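Local coordinates for protein iron transport multicopper oxidase FET3 (Saccharomyces cerevisiae, PDB 1ZPU) that oxidises ferrous to ferric iron at the cell surface, using four copper ions and reducing dioxygen to water, so that yeast can import iron through the permease FTR1, at residues Ser136-His144 against Gly197-Ile205; Leu228-Tyr236 against Met434-Arg442. All coordinates share one frame; numbering follows the deposited sequence.

Interaction 1. Residues Ser136-His144 against Gly197-Ile205. With NAG (2-acetamido-2-deoxy-beta-D-glucopyranose), chain G; NAG (2-acetamido-2-deoxy-beta-D-glucopyranose), chain B.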
loop_
_atom_site.group_PDB
_atom_site.type_symbol
_atom_site.label_atom_id
_atom_site.label_comp_id
_atom_site.label_asym_id
_atom_site.label_seq_id
_atom_site.Cartn_x
_atom_site.Cartn_y
_atom_site.Cartn_z
ATOM N N SER A 136 -4.702 -2.636 -17.853
ATOM C CA SER A 136 -4.697 -2.929 -16.430
ATOM C C SER A 136 -6.102 -3.217 -15.940
ATOM O O SER A 136 -7.078 -2.878 -16.604
ATOM C CB SER A 136 -4.108 -1.771 -15.625
ATOM O OG SER A 136 -2.926 -1.259 -16.216
ATOM N N LEU A 137 -6.192 -3.865 -14.785
ATOM C CA LEU A 137 -7.442 -3.990 -14.087
ATOM C C LEU A 137 -7.187 -3.549 -12.662
ATOM O O LEU A 137 -6.248 -4.041 -12.024
ATOM C CB LEU A 137 -7.926 -5.426 -14.092
ATOM C CG LEU A 137 -8.165 -6.149 -15.408
ATOM C CD1 LEU A 137 -8.609 -7.547 -15.075
ATOM C CD2 LEU A 137 -9.213 -5.458 -16.250
ATOM N N SER A 138 -8.000 -2.615 -12.170
ATOM C CA SER A 138 -7.906 -2.159 -10.796
ATOM C C SER A 138 -8.976 -2.839 -9.965
ATOM O O SER A 138 -10.137 -2.419 -9.985
ATOM C CB SER A 138 -8.123 -0.647 -10.723
ATOM O OG SER A 138 -7.146 0.071 -11.460
ATOM N N LEU A 139 -8.594 -3.887 -9.242
ATOM C CA LEU A 139 -9.498 -4.557 -8.323
ATOM C C LEU A 139 -9.602 -3.755 -7.023
ATOM O O LEU A 139 -8.612 -3.163 -6.550
ATOM C CB LEU A 139 -9.006 -5.969 -8.012
ATOM C CG LEU A 139 -8.372 -6.827 -9.112
ATOM C CD1 LEU A 139 -7.841 -8.157 -8.544
ATOM C CD2 LEU A 139 -9.365 -7.089 -10.197
ATOM N N SER A 140 -10.801 -3.747 -6.442
ATOM C CA SER A 140 -11.039 -3.067 -5.171
ATOM C C SER A 140 -12.299 -3.593 -4.516
ATOM O O SER A 140 -13.066 -4.270 -5.172
ATOM C CB SER A 140 -11.162 -1.558 -5.394
ATOM O OG SER A 140 -11.418 -0.905 -4.172
ATOM N N GLU A 141 -12.506 -3.305 -3.232
ATOM C CA GLU A 141 -13.838 -3.475 -2.630
ATOM C C GLU A 141 -14.524 -2.112 -2.614
ATOM O O GLU A 141 -13.861 -1.088 -2.790
ATOM C CB GLU A 141 -13.778 -4.075 -1.223
ATOM C CG GLU A 141 -13.342 -3.099 -0.114
ATOM C CD GLU A 141 -11.854 -2.781 -0.149
ATOM O OE1 GLU A 141 -11.055 -3.635 0.329
ATOM O OE2 GLU A 141 -11.496 -1.681 -0.666
ATOM N N TRP A 142 -15.838 -2.102 -2.403
ATOM C CA TRP A 142 -16.590 -0.857 -2.385
ATOM C C TRP A 142 -17.561 -0.771 -1.180
ATOM O O TRP A 142 -18.273 -1.739 -0.861
ATOM C CB TRP A 142 -17.321 -0.694 -3.719
ATOM C CG TRP A 142 -17.942 0.629 -3.885
ATOM C CD1 TRP A 142 -19.271 0.910 -3.961
ATOM C CD2 TRP A 142 -17.264 1.872 -3.986
ATOM N NE1 TRP A 142 -19.472 2.259 -4.107
ATOM C CE2 TRP A 142 -18.253 2.878 -4.117
ATOM C CE3 TRP A 142 -15.917 2.244 -3.963
ATOM C CZ2 TRP A 142 -17.937 4.219 -4.235
ATOM C CZ3 TRP A 142 -15.608 3.600 -4.081
ATOM C CH2 TRP A 142 -16.618 4.561 -4.215
ATOM N N TYR A 143 -17.560 0.381 -0.512
ATOM C CA TYR A 143 -18.460 0.661 0.615
ATOM C C TYR A 143 -19.547 1.600 0.167
ATOM O O TYR A 143 -19.349 2.388 -0.751
ATOM C CB TYR A 143 -17.702 1.294 1.792
ATOM C CG TYR A 143 -16.810 0.334 2.556
ATOM C CD1 TYR A 143 -15.543 0.022 2.095
ATOM C CD2 TYR A 143 -17.240 -0.264 3.732
ATOM C CE1 TYR A 143 -14.718 -0.855 2.778
ATOM C CE2 TYR A 143 -16.420 -1.150 4.431
ATOM C CZ TYR A 143 -15.158 -1.437 3.939
ATOM O OH TYR A 143 -14.322 -2.300 4.606
ATOM N N HIS A 144 -20.699 1.513 0.819
ATOM C CA HIS A 144 -21.831 2.391 0.538
ATOM C C HIS A 144 -21.845 3.624 1.410
ATOM O O HIS A 144 -22.578 4.565 1.149
ATOM C CB HIS A 144 -23.116 1.620 0.748
ATOM C CG HIS A 144 -23.452 0.730 -0.397
ATOM N ND1 HIS A 144 -24.726 0.243 -0.614
ATOM C CD2 HIS A 144 -22.690 0.279 -1.419
ATOM C CE1 HIS A 144 -24.723 -0.491 -1.712
ATOM N NE2 HIS A 144 -23.501 -0.486 -2.214
ATOM N N GLY A 197 -8.859 -0.922 -0.035
ATOM C CA GLY A 197 -8.452 -0.386 1.252
ATOM C C GLY A 197 -8.412 -1.453 2.332
ATOM O O GLY A 197 -7.888 -1.234 3.423
ATOM N N PHE A 198 -8.960 -2.616 2.041
ATOM C CA PHE A 198 -9.137 -3.612 3.080
ATOM C C PHE A 198 -8.820 -5.013 2.575
ATOM O O PHE A 198 -7.795 -5.580 2.891
ATOM C CB PHE A 198 -10.578 -3.515 3.637
ATOM C CG PHE A 198 -10.925 -4.529 4.697
ATOM C CD1 PHE A 198 -9.947 -5.165 5.456
ATOM C CD2 PHE A 198 -12.259 -4.803 4.977
ATOM C CE1 PHE A 198 -10.298 -6.084 6.463
ATOM C CE2 PHE A 198 -12.616 -5.733 5.983
ATOM C CZ PHE A 198 -11.633 -6.363 6.714
ATOM N N VAL A 199 -9.700 -5.535 1.746
ATOM C CA VAL A 199 -9.828 -6.964 1.538
ATOM C C VAL A 199 -8.895 -7.567 0.453
ATOM O O VAL A 199 -8.793 -7.056 -0.657
ATOM C CB VAL A 199 -11.328 -7.208 1.275
ATOM C CG1 VAL A 199 -11.581 -8.171 0.132
ATOM C CG2 VAL A 199 -12.016 -7.612 2.546
ATOM N N SER A 200 -8.197 -8.644 0.770
ATOM C CA SER A 200 -7.456 -9.399 -0.265
ATOM C C SER A 200 -8.412 -10.044 -1.272
ATOM O O SER A 200 -9.549 -10.379 -0.941
ATOM C CB SER A 200 -6.660 -10.540 0.364
ATOM O OG SER A 200 -5.698 -10.112 1.307
ATOM N N GLN A 201 -7.961 -10.263 -2.495
ATOM C CA GLN A 201 -8.835 -10.895 -3.472
ATOM C C GLN A 201 -8.163 -12.043 -4.173
ATOM O O GLN A 201 -6.956 -12.000 -4.441
ATOM C CB GLN A 201 -9.279 -9.893 -4.517
ATOM C CG GLN A 201 -10.102 -8.738 -3.972
ATOM C CD GLN A 201 -10.759 -7.959 -5.080
ATOM O OE1 GLN A 201 -11.061 -8.515 -6.143
ATOM N NE2 GLN A 201 -10.975 -6.678 -4.860
ATOM N N TYR A 202 -8.936 -13.077 -4.481
ATOM C CA TYR A 202 -8.458 -14.091 -5.403
ATOM C C TYR A 202 -8.873 -13.651 -6.787
ATOM O O TYR A 202 -9.962 -13.089 -6.974
ATOM C CB TYR A 202 -9.049 -15.460 -5.113
ATOM C CG TYR A 202 -8.814 -15.967 -3.728
ATOM C CD1 TYR A 202 -9.709 -15.658 -2.710
ATOM C CD2 TYR A 202 -7.711 -16.777 -3.431
ATOM C CE1 TYR A 202 -9.519 -16.125 -1.430
ATOM C CE2 TYR A 202 -7.504 -17.259 -2.144
ATOM C CZ TYR A 202 -8.418 -16.926 -1.145
ATOM O OH TYR A 202 -8.262 -17.366 0.155
ATOM N N PHE A 203 -8.007 -13.892 -7.758
ATOM C CA PHE A 203 -8.285 -13.498 -9.115
ATOM C C PHE A 203 -7.949 -14.615 -10.075
ATOM O O PHE A 203 -6.878 -15.225 -9.967
ATOM C CB PHE A 203 -7.471 -12.268 -9.482
ATOM C CG PHE A 203 -7.696 -11.800 -10.880
ATOM C CD1 PHE A 203 -8.720 -10.903 -11.162
ATOM C CD2 PHE A 203 -6.892 -12.265 -11.922
ATOM C CE1 PHE A 203 -8.933 -10.463 -12.454
ATOM C CE2 PHE A 203 -7.095 -11.845 -13.214
ATOM C CZ PHE A 203 -8.123 -10.948 -13.490
ATOM N N TRP A 204 -8.852 -14.866 -11.025
ATOM C CA TRP A 204 -8.596 -15.833 -12.090
ATOM C C TRP A 204 -9.490 -15.642 -13.310
ATOM O O TRP A 204 -10.542 -15.000 -13.229
ATOM C CB TRP A 204 -8.707 -17.269 -11.574
ATOM C CG TRP A 204 -10.096 -17.760 -11.259
ATOM C CD1 TRP A 204 -10.895 -18.506 -12.065
ATOM C CD2 TRP A 204 -10.826 -17.575 -10.030
ATOM N NE1 TRP A 204 -12.080 -18.805 -11.426
ATOM C CE2 TRP A 204 -12.064 -18.245 -10.176
ATOM C CE3 TRP A 204 -10.556 -16.906 -8.825
ATOM C CZ2 TRP A 204 -13.027 -18.274 -9.164
ATOM C CZ3 TRP A 204 -11.517 -16.928 -7.819
ATOM C CH2 TRP A 204 -12.741 -17.609 -7.998
ATOM N N ILE A 205 -9.055 -16.224 -14.428
ATOM C CA ILE A 205 -9.765 -16.144 -15.692
ATOM C C ILE A 205 -10.127 -17.567 -16.113
ATOM O O ILE A 205 -9.248 -18.409 -16.265
ATOM C CB ILE A 205 -8.884 -15.478 -16.769
ATOM C CG1 ILE A 205 -8.415 -14.105 -16.290
ATOM C CG2 ILE A 205 -9.620 -15.357 -18.082
ATOM C CD1 ILE A 205 -7.336 -13.486 -17.156
HETATM C C1 NAG G . -9.314 -0.675 -16.841
HETATM C C2 NAG G . -9.476 -0.994 -18.331
HETATM C C3 NAG G . -8.142 -0.867 -19.057
HETATM C C4 NAG G . -7.416 0.449 -18.756
HETATM C C5 NAG G . -7.391 0.677 -17.259
HETATM C C6 NAG G . -6.908 2.092 -17.027
HETATM C C7 NAG G . -11.078 -2.580 -19.285
HETATM C C8 NAG G . -11.392 -4.017 -19.639
HETATM N N2 NAG G . -10.024 -2.323 -18.511
HETATM O O3 NAG G . -8.386 -0.936 -20.435
HETATM O O4 NAG G . -6.049 0.401 -19.129
HETATM O O5 NAG G . -8.686 0.582 -16.728
HETATM O O6 NAG G . -6.752 2.353 -15.655
HETATM O O7 NAG G . -11.800 -1.685 -19.718
HETATM C C1 NAG B . -5.711 0.977 -20.398
HETATM C C2 NAG B . -4.202 1.165 -20.408
HETATM C C3 NAG B . -3.749 1.710 -21.758
HETATM C C4 NAG B . -4.288 0.920 -22.946
HETATM C C5 NAG B . -5.773 0.624 -22.761
HETATM C C6 NAG B . -6.257 -0.410 -23.767
HETATM C C7 NAG B . -3.136 1.715 -18.283
HETATM C C8 NAG B . -2.931 2.777 -17.240
HETATM N N2 NAG B . -3.780 2.100 -19.382
HETATM O O3 NAG B . -2.342 1.750 -21.790
HETATM O O4 NAG B . -4.168 1.737 -24.086
HETATM O O5 NAG B . -6.046 0.121 -21.471
HETATM O O6 NAG B . -7.614 -0.687 -23.513
HETATM O O7 NAG B . -2.727 0.564 -18.112
#

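Interaction 2. Residues Leu228-Tyr236 against Met434-Arg442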
loop_
_atom_site.group_PDB
_atom_site.type_symbol
_atom_site.label_atom_id
_atom_site.label_comp_id
_atom_site.label_asym_id
_atom_site.label_seq_id
_atom_site.Cartn_x
_atom_site.Cartn_y
_atom_site.Cartn_z
ATOM N N LEU A 228 -4.398 -16.107 -8.653
ATOM C CA LEU A 228 -3.571 -15.219 -7.816
ATOM C C LEU A 228 -4.274 -14.850 -6.530
ATOM O O LEU A 228 -5.487 -14.722 -6.510
ATOM C CB LEU A 228 -3.204 -13.932 -8.548
ATOM C CG LEU A 228 -2.453 -14.011 -9.873
ATOM C CD1 LEU A 228 -2.443 -12.651 -10.550
ATOM C CD2 LEU A 228 -1.033 -14.535 -9.680
ATOM N N TYR A 229 -3.504 -14.693 -5.459
ATOM C CA TYR A 229 -3.992 -14.055 -4.242
ATOM C C TYR A 229 -3.333 -12.668 -4.165
ATOM O O TYR A 229 -2.130 -12.563 -3.974
ATOM C CB TYR A 229 -3.658 -14.910 -3.015
ATOM C CG TYR A 229 -4.158 -14.366 -1.686
ATOM C CD1 TYR A 229 -5.458 -14.622 -1.236
ATOM C CD2 TYR A 229 -3.329 -13.589 -0.881
ATOM C CE1 TYR A 229 -5.919 -14.109 -0.024
ATOM C CE2 TYR A 229 -3.775 -13.075 0.327
ATOM C CZ TYR A 229 -5.063 -13.340 0.756
ATOM O OH TYR A 229 -5.462 -12.813 1.968
ATOM N N ILE A 230 -4.111 -11.612 -4.345
ATOM C CA ILE A 230 -3.581 -10.247 -4.364
ATOM C C ILE A 230 -4.106 -9.465 -3.166
ATOM O O ILE A 230 -5.329 -9.243 -3.059
ATOM C CB ILE A 230 -4.022 -9.480 -5.638
ATOM C CG1 ILE A 230 -3.887 -10.390 -6.865
ATOM C CG2 ILE A 230 -3.237 -8.213 -5.802
ATOM C CD1 ILE A 230 -4.210 -9.709 -8.175
ATOM N N THR A 231 -3.200 -9.052 -2.272
ATOM C CA THR A 231 -3.574 -8.215 -1.129
ATOM C C THR A 231 -3.717 -6.791 -1.620
ATOM O O THR A 231 -3.331 -6.480 -2.739
ATOM C CB THR A 231 -2.512 -8.220 0.024
ATOM O OG1 THR A 231 -1.445 -7.300 -0.270
ATOM C CG2 THR A 231 -1.945 -9.615 0.296
ATOM N N VAL A 232 -4.250 -5.905 -0.783
ATOM C CA VAL A 232 -4.366 -4.506 -1.204
ATOM C C VAL A 232 -2.969 -3.959 -1.398
ATOM O O VAL A 232 -2.045 -4.378 -0.705
ATOM C CB VAL A 232 -5.154 -3.646 -0.230
ATOM C CG1 VAL A 232 -6.549 -4.175 -0.109
ATOM C CG2 VAL A 232 -4.488 -3.593 1.113
ATOM N N ALA A 233 -2.818 -3.074 -2.380
ATOM C CA ALA A 233 -1.570 -2.367 -2.632
ATOM C C ALA A 233 -0.578 -3.141 -3.483
ATOM O O ALA A 233 0.347 -2.561 -4.020
ATOM C CB ALA A 233 -0.915 -1.925 -1.318
ATOM N N GLN A 234 -0.742 -4.452 -3.604
ATOM C CA GLN A 234 0.193 -5.174 -4.459
ATOM C C GLN A 234 -0.220 -5.252 -5.921
ATOM O O GLN A 234 -1.393 -5.082 -6.245
ATOM C CB GLN A 234 0.685 -6.517 -3.883
ATOM C CG GLN A 234 -0.305 -7.532 -3.364
ATOM C CD GLN A 234 0.392 -8.635 -2.515
ATOM O OE1 GLN A 234 1.405 -8.384 -1.832
ATOM N NE2 GLN A 234 -0.153 -9.864 -2.569
ATOM N N ARG A 235 0.764 -5.451 -6.795
ATOM C CA ARG A 235 0.547 -5.512 -8.228
ATOM C C ARG A 235 1.121 -6.812 -8.749
ATOM O O ARG A 235 2.273 -7.137 -8.461
ATOM C CB ARG A 235 1.256 -4.345 -8.916
ATOM C CG ARG A 235 0.679 -2.992 -8.612
ATOM C CD ARG A 235 1.182 -2.419 -7.289
ATOM N NE ARG A 235 2.531 -1.881 -7.412
ATOM C CZ ARG A 235 3.432 -1.838 -6.435
ATOM N NH1 ARG A 235 3.147 -2.312 -5.233
ATOM N NH2 ARG A 235 4.638 -1.336 -6.669
ATOM N N TYR A 236 0.322 -7.574 -9.489
ATOM C CA TYR A 236 0.860 -8.661 -10.299
ATOM C C TYR A 236 0.639 -8.260 -11.728
ATOM O O TYR A 236 -0.476 -7.946 -12.111
ATOM C CB TYR A 236 0.186 -10.018 -10.027
ATOM C CG TYR A 236 0.516 -10.662 -8.700
ATOM C CD1 TYR A 236 1.261 -11.842 -8.622
ATOM C CD2 TYR A 236 0.071 -10.088 -7.508
ATOM C CE1 TYR A 236 1.562 -12.419 -7.366
ATOM C CE2 TYR A 236 0.353 -10.644 -6.272
ATOM C CZ TYR A 236 1.093 -11.797 -6.197
ATOM O OH TYR A 236 1.331 -12.284 -4.938
ATOM N N MET A 434 12.903 -13.396 -3.246
ATOM C CA MET A 434 11.939 -12.574 -3.946
ATOM C C MET A 434 12.040 -11.147 -3.407
ATOM O O MET A 434 12.491 -10.940 -2.280
ATOM C CB MET A 434 10.544 -13.165 -3.736
ATOM C CG MET A 434 9.399 -12.308 -4.201
ATOM S SD MET A 434 8.799 -11.222 -2.890
ATOM C CE MET A 434 7.610 -12.245 -2.032
ATOM N N ARG A 435 11.636 -10.174 -4.219
ATOM C CA ARG A 435 11.622 -8.772 -3.822
ATOM C C ARG A 435 10.291 -8.112 -4.188
ATOM O O ARG A 435 9.765 -8.330 -5.292
ATOM C CB ARG A 435 12.768 -8.028 -4.496
ATOM C CG ARG A 435 13.990 -7.849 -3.638
ATOM C CD ARG A 435 15.259 -8.152 -4.415
ATOM N NE ARG A 435 15.334 -7.454 -5.696
ATOM C CZ ARG A 435 15.857 -7.990 -6.792
ATOM N NH1 ARG A 435 16.338 -9.226 -6.757
ATOM N NH2 ARG A 435 15.895 -7.299 -7.922
ATOM N N ARG A 436 9.757 -7.310 -3.263
ATOM C CA ARG A 436 8.568 -6.510 -3.511
ATOM C C ARG A 436 8.416 -5.428 -2.445
ATOM O O ARG A 436 9.281 -5.306 -1.570
ATOM C CB ARG A 436 7.321 -7.391 -3.595
ATOM C CG ARG A 436 6.919 -8.171 -2.327
ATOM C CD ARG A 436 5.732 -9.103 -2.619
ATOM N NE ARG A 436 4.804 -8.456 -3.540
ATOM C CZ ARG A 436 3.841 -9.065 -4.216
ATOM N NH1 ARG A 436 3.647 -10.366 -4.094
ATOM N NH2 ARG A 436 3.062 -8.359 -5.019
ATOM N N ASP A 437 7.334 -4.646 -2.515
ATOM C CA ASP A 437 7.130 -3.567 -1.551
ATOM C C ASP A 437 5.983 -3.833 -0.584
ATOM O O ASP A 437 5.797 -3.107 0.387
ATOM C CB ASP A 437 7.004 -2.200 -2.241
ATOM C CG ASP A 437 5.789 -2.102 -3.146
ATOM O OD1 ASP A 437 5.987 -1.681 -4.309
ATOM O OD2 ASP A 437 4.652 -2.424 -2.701
ATOM N N THR A 438 5.222 -4.887 -0.839
ATOM C CA THR A 438 4.063 -5.175 -0.017
ATOM C C THR A 438 3.940 -6.685 0.112
ATOM O O THR A 438 3.958 -7.400 -0.880
ATOM C CB THR A 438 2.791 -4.527 -0.622
ATOM O OG1 THR A 438 3.054 -3.137 -0.900
ATOM C CG2 THR A 438 1.592 -4.650 0.312
ATOM N N LEU A 439 3.819 -7.144 1.356
ATOM C CA LEU A 439 3.908 -8.551 1.708
ATOM C C LEU A 439 2.966 -8.838 2.862
ATOM O O LEU A 439 2.914 -8.073 3.801
ATOM C CB LEU A 439 5.342 -8.881 2.134
ATOM C CG LEU A 439 5.678 -10.309 2.565
ATOM C CD1 LEU A 439 5.977 -11.207 1.356
ATOM C CD2 LEU A 439 6.835 -10.317 3.561
ATOM N N TYR A 440 2.234 -9.946 2.793
ATOM C CA TYR A 440 1.342 -10.339 3.874
ATOM C C TYR A 440 1.979 -11.334 4.857
ATOM O O TYR A 440 2.715 -12.232 4.448
ATOM C CB TYR A 440 0.012 -10.898 3.325
ATOM C CG TYR A 440 0.068 -12.228 2.568
ATOM C CD1 TYR A 440 0.143 -13.439 3.249
ATOM C CD2 TYR A 440 0.003 -12.269 1.183
ATOM C CE1 TYR A 440 0.182 -14.656 2.569
ATOM C CE2 TYR A 440 0.024 -13.461 0.497
ATOM C CZ TYR A 440 0.119 -14.661 1.192
ATOM O OH TYR A 440 0.144 -15.874 0.525
ATOM N N VAL A 441 1.701 -11.152 6.150
ATOM C CA VAL A 441 1.846 -12.221 7.137
ATOM C C VAL A 441 0.573 -13.025 7.170
ATOM O O VAL A 441 -0.531 -12.462 7.087
ATOM C CB VAL A 441 1.965 -11.734 8.586
ATOM C CG1 VAL A 441 3.269 -12.194 9.209
ATOM C CG2 VAL A 441 1.700 -10.242 8.717
ATOM N N ARG A 442 0.722 -14.332 7.341
ATOM C CA ARG A 442 -0.420 -15.200 7.508
ATOM C C ARG A 442 -0.923 -15.110 8.950
ATOM O O ARG A 442 -0.204 -14.629 9.832
ATOM C CB ARG A 442 -0.067 -16.632 7.085
ATOM C CG ARG A 442 0.094 -16.766 5.573
ATOM C CD ARG A 442 0.549 -18.146 5.147
ATOM N NE ARG A 442 0.769 -18.211 3.701
ATOM C CZ ARG A 442 1.958 -18.336 3.111
ATOM N NH1 ARG A 442 3.071 -18.420 3.826
ATOM N NH2 ARG A 442 2.031 -18.377 1.786
#

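Interaction 1. Residues Ser136-His144 against Gly197-Ile205
Leu-139 lies crosswise against the ring of Phe-203, with both methyls on the CD1 side of the ring; its CD1 is 3.9 Å from Phe-203 CD1. Leu-137, two residues back on the same side of the strand, brings its CD1 to 3.8 Å from Phe-203 CZ. Phe-203 holds CG anti to its backbone N (chi1 180°), which carries the ring across to both leucines. Ile-192 of strand 187-194 touches Leu-139 and Phe-203 as well. Gln-201 passes beside Leu-139 CB, and its OE1 is bonded to Gln-254.

The polar end of the contact is Glu-141. Its carboxylate accepts three backbone N-H groups from 197-199. Gly-197 N reaches Glu-141 OE2 on the syn side at 2.8 Å, nearly straight. Val-199 N meets Glu-141 OE1 almost end-on at 2.7 Å, with an N-H...O angle of 168°. Phe-198 N comes to the same Glu-141 OE1 from above the carboxylate plane, at 2.9 Å and more bent. Three amides thus satisfy the buried carboxylate and probably ease its charge, and Glu-141 in turn pins the chain that leads into strand 201-205. Tyr-143 OH sits 3.3 Å from Phe-198 CD2 and is bonded to Pro-165 O.

At the far end, Ser-136 OG donates to O7 of the NAG of chain B. The two strands belong to different sheets, and their leucine-phenylalanine packing forms part of the interior of a cupredoxin-type beta sandwich, the second plastocyanin-like domain.

Interaction 2. Residues Leu228-Tyr236 against Met434-Arg442
The charged part of the contact joins Arg-235 and Asp-437. Arg-235 grips the carboxylate end-on, with NH2 2.7 Å from Asp-437 OD1 and NH1 2.9 Å from Asp-437 OD2. Both oxygens use their syn lone pairs, and the two flat groups are nearly coplanar, 11° apart. The Arg-235 chain bends at chi2 (82°) and chi3 to bring its end round to the acid. NH1 also bonds Ala-233 O in the carbonyl plane. Thr-438 OG1 donates to Asp-437 OD2, and that oxygen is further bonded to His-62, a type 3 copper ligand. A leucine in place of Arg-235 would probably leave Asp-437 without its charged mate and freer to turn beside His-62.

Arg-436 supplies a second polar group. Arg-436 NH1 donates to Tyr-236 OH at 3.1 Å, close to the guanidinium plane. The Gln-234 amide stacks over one face of this guanidinium. Arg-436 also forms salt bridges with Asp-299 and Asp-216, which probably offset its charge.

Aromatic and apolar contacts fill the other end. Tyr-229 turns its edge to the face of Tyr-440 in an offset T-shaped pair, centroids 5.3 Å apart. Thr-231 CG2 lies 3.4 Å from Tyr-440 CD2. Thr-438 CG2 packs 4.0 Å from Ala-233 CB.

Both arginines are buried with acidic partners, those of Arg-436 coming from elsewhere in the chain, and the Arg-235 to Asp-437 pair probably helps position His-62 as a second-shell support of the copper cluster.

Overall arrangement
Going from the N terminus, interaction 1 comes first. It closes a loop of 52 residues inside the second plastocyanin-like domain and joins strand 133-142 of one sheet to strand 201-205 of the other. Interaction 2 opens only after it has closed, so the two stand in series, neither nested nor crossed. It spans 197 residues and ties the second domain to the third. The two meet where strands 201-205 and 228-230 run side by side: Gln-201 O faces Ile-230 N at 2.9 Å, and Ser-200 OG lies 2.8 Å from Tyr-229 OH. The sheet holding strands 201-205 and 228-230 thus connects the interior of the second domain to its interface with the third.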